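Long-range contacts in intracellular protease/amidase (Salmonella enterica subsp. enterica serovar Typhimurium, PDB 4K2H), which is of uncertain function but belongs to the DJ-1/PfpI family, binds zinc and may act as a peptidase: residues 34-39 with 54-59; 108-113 with 124-129. The protein carries 1 engineered substitution. One frame throughout, in Å; residues are numbered along the deposited sequence.

Contact 1: residues 34-39 with 54-59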
loop_
_atom_site.group_PDB
_atom_site.type_symbol
_atom_site.label_atom_id
_atom_site.label_comp_id
_atom_site.label_asym_id
_atom_site.label_seq_id
_atom_site.Cartn_x
_atom_site.Cartn_y
_atom_site.Cartn_z
ATOM N N VAL A 34 -12.237 7.005 7.469
ATOM C CA VAL A 34 -11.428 7.540 6.362
ATOM C C VAL A 34 -12.316 7.812 5.136
ATOM O O VAL A 34 -13.148 6.991 4.778
ATOM C CB VAL A 34 -10.278 6.592 5.978
ATOM C CG1 VAL A 34 -9.372 7.253 4.958
ATOM C CG2 VAL A 34 -9.424 6.222 7.190
ATOM N N GLU A 35 -12.174 8.983 4.536
ATOM C CA GLU A 35 -12.766 9.278 3.221
ATOM C C GLU A 35 -11.692 9.649 2.219
ATOM O O GLU A 35 -10.941 10.591 2.434
ATOM C CB GLU A 35 -13.756 10.422 3.314
ATOM C CG GLU A 35 -15.205 10.001 3.216
ATOM C CD GLU A 35 -16.148 11.174 3.014
ATOM O OE1 GLU A 35 -15.739 12.344 3.119
ATOM O OE2 GLU A 35 -17.322 10.907 2.721
ATOM N N THR A 36 -11.595 8.881 1.142
ATOM C CA THR A 36 -10.738 9.258 0.025
ATOM C C THR A 36 -11.498 10.326 -0.778
ATOM O O THR A 36 -12.687 10.180 -1.076
ATOM C CB THR A 36 -10.387 8.035 -0.863
ATOM O OG1 THR A 36 -11.576 7.367 -1.264
ATOM C CG2 THR A 36 -9.597 7.050 -0.101
ATOM N N LEU A 37 -10.819 11.415 -1.091
ATOM C CA LEU A 37 -11.422 12.483 -1.843
ATOM C C LEU A 37 -10.602 12.756 -3.090
ATOM O O LEU A 37 -9.409 13.076 -3.005
ATOM C CB LEU A 37 -11.472 13.749 -0.991
ATOM C CG LEU A 37 -12.240 13.624 0.343
ATOM C CD1 LEU A 37 -12.333 14.977 1.050
ATOM C CD2 LEU A 37 -13.642 13.034 0.195
ATOM N N ALA A 38 -11.244 12.673 -4.243
ATOM C CA ALA A 38 -10.630 13.119 -5.482
ATOM C C ALA A 38 -10.721 14.631 -5.577
ATOM O O ALA A 38 -11.575 15.235 -4.963
ATOM C CB ALA A 38 -11.334 12.489 -6.679
ATOM N N CYS A 39 -9.879 15.257 -6.368
ATOM C CA CYS A 39 -9.747 16.715 -6.253
ATOM C C CYS A 39 -10.375 17.562 -7.338
ATOM O O CYS A 39 -10.557 18.765 -7.151
ATOM C CB CYS A 39 -8.284 17.058 -6.056
ATOM S SG CYS A 39 -7.751 16.269 -4.521
ATOM N N VAL A 54 -11.532 4.185 -7.232
ATOM C CA VAL A 54 -12.667 5.051 -7.068
ATOM C C VAL A 54 -12.617 5.685 -5.680
ATOM O O VAL A 54 -12.844 5.001 -4.694
ATOM C CB VAL A 54 -13.966 4.254 -7.247
ATOM C CG1 VAL A 54 -15.158 5.173 -7.113
ATOM C CG2 VAL A 54 -13.955 3.523 -8.587
ATOM N N ALA A 55 -12.353 6.993 -5.621
ATOM C CA ALA A 55 -12.499 7.753 -4.363
ATOM C C ALA A 55 -13.891 7.688 -3.744
ATOM O O ALA A 55 -14.911 7.575 -4.434
ATOM C CB ALA A 55 -12.072 9.216 -4.544
ATOM N N ASP A 56 -13.942 7.781 -2.432
ATOM C CA ASP A 56 -15.238 7.834 -1.735
ATOM C C ASP A 56 -16.066 9.052 -2.171
ATOM O O ASP A 56 -17.290 8.969 -2.354
ATOM C CB ASP A 56 -15.049 7.830 -0.218
ATOM C CG ASP A 56 -14.416 6.548 0.291
ATOM O OD1 ASP A 56 -14.798 5.490 -0.203
ATOM O OD2 ASP A 56 -13.515 6.578 1.163
ATOM N N SER A 57 -15.406 10.181 -2.382
ATOM C CA SER A 57 -16.137 11.383 -2.745
ATOM C C SER A 57 -15.175 12.357 -3.383
ATOM O O SER A 57 -14.086 11.970 -3.796
ATOM C CB SER A 57 -16.826 11.944 -1.484
ATOM O OG SER A 57 -17.378 13.223 -1.686
ATOM N N THR A 58 -15.560 13.629 -3.447
ATOM C CA THR A 58 -14.743 14.643 -4.077
ATOM C C THR A 58 -14.660 15.825 -3.173
ATOM O O THR A 58 -15.484 15.997 -2.278
ATOM C CB THR A 58 -15.328 15.109 -5.432
ATOM O OG1 THR A 58 -16.626 15.677 -5.236
ATOM C CG2 THR A 58 -15.455 13.968 -6.394
ATOM N N LEU A 59 -13.653 16.648 -3.422
ATOM C CA LEU A 59 -13.422 17.843 -2.652
ATOM C C LEU A 59 -14.598 18.773 -2.790
ATOM O O LEU A 59 -15.010 19.431 -1.807
ATOM C CB LEU A 59 -12.161 18.531 -3.174
ATOM C CG LEU A 59 -11.079 18.958 -2.223
ATOM C CD1 LEU A 59 -10.795 17.891 -1.187
ATOM C CD2 LEU A 59 -9.838 19.254 -3.052
HETATM O O HOH W 1 -11.384 4.953 -2.255
#
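The side chain of Thr36 crosses that of Asp56 at about a right angle, at the entry to the parallel pairing of strand 33-38 with the short edge strand 57-58 of the central sheet in this DJ-1/PfpI alpha/beta fold. The grip is reciprocal: Asp56 N donates to Thr36 OG1 at 2.7 Å, while Thr36 N donates to Asp56 OD2 at 3.0 Å, reaching the carboxylate from its anti side and 31° out of its plane. Thr36 OG1 stands between its own backbone N and carbonyl carbon (chi1 53°) and can therefore face Asp56 N; a water ties it to Val54 O as well. Asp56 OD2 also forms a salt bridge with Arg28 of helix 17-29, which should help offset the carboxylate charge beside Glu35, itself paired with Arg62.

Beyond this pair of bonds the backbones join by parallel-strand hydrogen bonding: Ser57 N bonds to Thr36 O, Ala38 N to Ser57 O (3.0 Å), and Leu59 N to Ala38 O (2.9 Å). Leu37 and Ser57 share one face of the sheet, where Leu37 CD2 rests on Ser57 CB at 3.8 Å. Further along, Leu37 CD1 meets Leu59 CD1 at 4.0 Å, and Phe91 of helix 86-97 packs against both leucines. Ala38 and Thr58 occupy the other face; there Ala55, in the approach to the edge strand, brings Ala55 CB to 4.0 Å from Ala38 CB. At the far end Leu59 CD2 touches Cys39 SG at 3.9 Å.

Contact 2: residues 108-113 with 124-129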
loop_
_atom_site.group_PDB
_atom_site.type_symbol
_atom_site.label_atom_id
_atom_site.label_comp_id
_atom_site.label_asym_id
_atom_site.label_seq_id
_atom_site.Cartn_x
_atom_site.Cartn_y
_atom_site.Cartn_z
ATOM N N ALA A 108 5.152 15.783 -0.919
ATOM C CA ALA A 108 3.987 16.662 -0.756
ATOM C C ALA A 108 4.214 17.874 0.154
ATOM O O ALA A 108 3.620 18.926 -0.063
ATOM C CB ALA A 108 2.796 15.864 -0.249
ATOM N N ALA A 109 5.077 17.738 1.155
ATOM C CA ALA A 109 5.404 18.903 1.989
ATOM C C ALA A 109 6.131 19.992 1.182
ATOM O O ALA A 109 5.849 21.188 1.328
ATOM C CB ALA A 109 6.219 18.489 3.202
ATOM N N ALA A 110 7.065 19.602 0.332
ATOM C CA ALA A 110 7.773 20.587 -0.469
ATOM C C ALA A 110 6.857 21.129 -1.571
ATOM O O ALA A 110 6.683 22.345 -1.709
ATOM C CB ALA A 110 9.017 19.965 -1.072
ATOM N N ARG A 111 6.253 20.215 -2.330
ATOM C CA ARG A 111 5.495 20.566 -3.546
ATOM C C ARG A 111 4.150 21.181 -3.306
ATOM O O ARG A 111 3.692 21.933 -4.148
ATOM C CB ARG A 111 5.260 19.349 -4.441
ATOM C CG ARG A 111 6.511 18.713 -4.987
ATOM C CD ARG A 111 7.132 19.522 -6.106
ATOM N NE ARG A 111 8.135 18.707 -6.780
ATOM C CZ ARG A 111 7.861 17.705 -7.616
ATOM N NH1 ARG A 111 6.601 17.383 -7.945
ATOM N NH2 ARG A 111 8.869 17.018 -8.145
ATOM N N VAL A 112 3.487 20.853 -2.206
ATOM C CA VAL A 112 2.159 21.386 -1.981
ATOM C C VAL A 112 2.210 22.531 -0.966
ATOM O O VAL A 112 1.697 23.625 -1.224
ATOM C CB VAL A 112 1.140 20.291 -1.544
ATOM C CG1 VAL A 112 -0.261 20.863 -1.511
ATOM C CG2 VAL A 112 1.159 19.093 -2.485
ATOM N N LEU A 113 2.825 22.298 0.183
ATOM C CA LEU A 113 2.823 23.321 1.227
ATOM C C LEU A 113 3.963 24.324 1.006
ATOM O O LEU A 113 3.731 25.530 0.996
ATOM C CB LEU A 113 2.929 22.684 2.608
ATOM C CG LEU A 113 1.919 21.578 2.865
ATOM C CD1 LEU A 113 2.006 21.086 4.291
ATOM C CD2 LEU A 113 0.518 22.057 2.532
ATOM N N TYR A 124 9.557 20.086 9.122
ATOM C CA TYR A 124 8.929 19.146 8.204
ATOM C C TYR A 124 10.026 18.309 7.558
ATOM O O TYR A 124 11.209 18.669 7.605
ATOM C CB TYR A 124 8.133 19.905 7.119
ATOM C CG TYR A 124 9.037 20.509 6.077
ATOM C CD1 TYR A 124 9.300 19.818 4.896
ATOM C CD2 TYR A 124 9.711 21.728 6.309
ATOM C CE1 TYR A 124 10.169 20.310 3.947
ATOM C CE2 TYR A 124 10.583 22.246 5.357
ATOM C CZ TYR A 124 10.805 21.524 4.167
ATOM O OH TYR A 124 11.649 21.980 3.172
ATOM N N VAL A 125 9.617 17.190 6.970
ATOM C CA VAL A 125 10.471 16.368 6.136
ATOM C C VAL A 125 9.768 16.126 4.810
ATOM O O VAL A 125 8.555 16.239 4.698
ATOM C CB VAL A 125 10.823 15.025 6.808
ATOM C CG1 VAL A 125 9.615 14.105 6.932
ATOM C CG2 VAL A 125 11.953 14.318 6.073
ATOM N N CYS A 126 10.554 15.807 3.805
ATOM C CA CYS A 126 10.034 15.466 2.519
ATOM C C CYS A 126 11.065 14.533 1.894
ATOM O O CYS A 126 12.112 14.258 2.501
ATOM C CB CYS A 126 9.852 16.739 1.693
ATOM S SG CYS A 126 11.405 17.577 1.342
ATOM N N SER A 127 10.765 14.025 0.710
ATOM C CA SER A 127 11.672 13.093 0.021
ATOM C C SER A 127 12.823 13.849 -0.640
ATOM O O SER A 127 12.737 15.059 -0.833
ATOM C CB SER A 127 10.915 12.299 -1.038
ATOM O OG SER A 127 10.145 13.193 -1.824
ATOM N N GLY A 128 13.893 13.122 -0.977
ATOM C CA GLY A 128 14.988 13.652 -1.783
ATOM C C GLY A 128 15.529 14.996 -1.309
ATOM O O GLY A 128 15.543 15.282 -0.104
ATOM N N ASP A 129 15.953 15.818 -2.270
ATOM C CA ASP A 129 16.555 17.128 -1.999
ATOM C C ASP A 129 15.601 18.295 -2.339
ATOM O O ASP A 129 16.050 19.411 -2.601
ATOM C CB ASP A 129 17.869 17.262 -2.788
ATOM C CG ASP A 129 17.653 17.297 -4.308
ATOM O OD1 ASP A 129 16.513 17.058 -4.770
ATOM O OD2 ASP A 129 18.630 17.557 -5.052
HETATM O O HOH W 2 6.281 15.328 2.792
#
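Ala109 directs its methyl group at the segment 124-129, where the first turn of helix 108-114 packs against the chain leaving strand 123-124 in the alpha/beta fold of the DJ-1/PfpI family. Three neighbours meet this one carbon. Tyr124 brings the ring atom CD1 to 3.8 Å from Ala109 CB, an oblique approach. A chi1 of 76° sets Tyr124 CG between the backbone N and carbonyl carbon, from where the ring's CD1 reaches the methyl; Trp131 and Val134 also touch the tyrosine side chain. Val125 turns its side chain away from the helix and offers its carbonyl instead, with Val125 O 3.6 Å from Ala109 CB. Cys126 turns back toward the helix, setting its CB 4.3 Å from Ala109 CB. With chi1 at 64°, its sulfur also lies between backbone N and carbonyl carbon, and Cys126 SG comes to 4.2 Å from Ala110 CB; Leu130 and Val134 pack on that same methyl.

These side chains meet by van der Waals contact; the polar link between the segments runs through a water and the two backbones. Val125 N donates to Ser152 OG of strand 150-153. The water bridges the two segments, donating to Val125 O at 3.1 Å and accepting from Ala109 N at 3.2 Å.

From the N terminus, strand 6-11 and helix 17-29 lead into strand 33-38. Contact 1 then closes a loop of 14 residues that holds strand 44-46 and most of strand 52-54, and adds strand 57-58 to one margin, within this chain, of the five-stranded parallel sheet. The chain goes on through strand 69-72 and two helices to strand 101-104, the other margin, and helix 108-114 follows. Contact 2 closes a loop of 10 residues and joins that helix to the segment after strand 123-124. The loops run in series, neither nesting nor crossing. Contacts 1 and 2 have centres 22 Å apart, on opposite sides of the chain's centre, and nearest atoms about 9 Å apart.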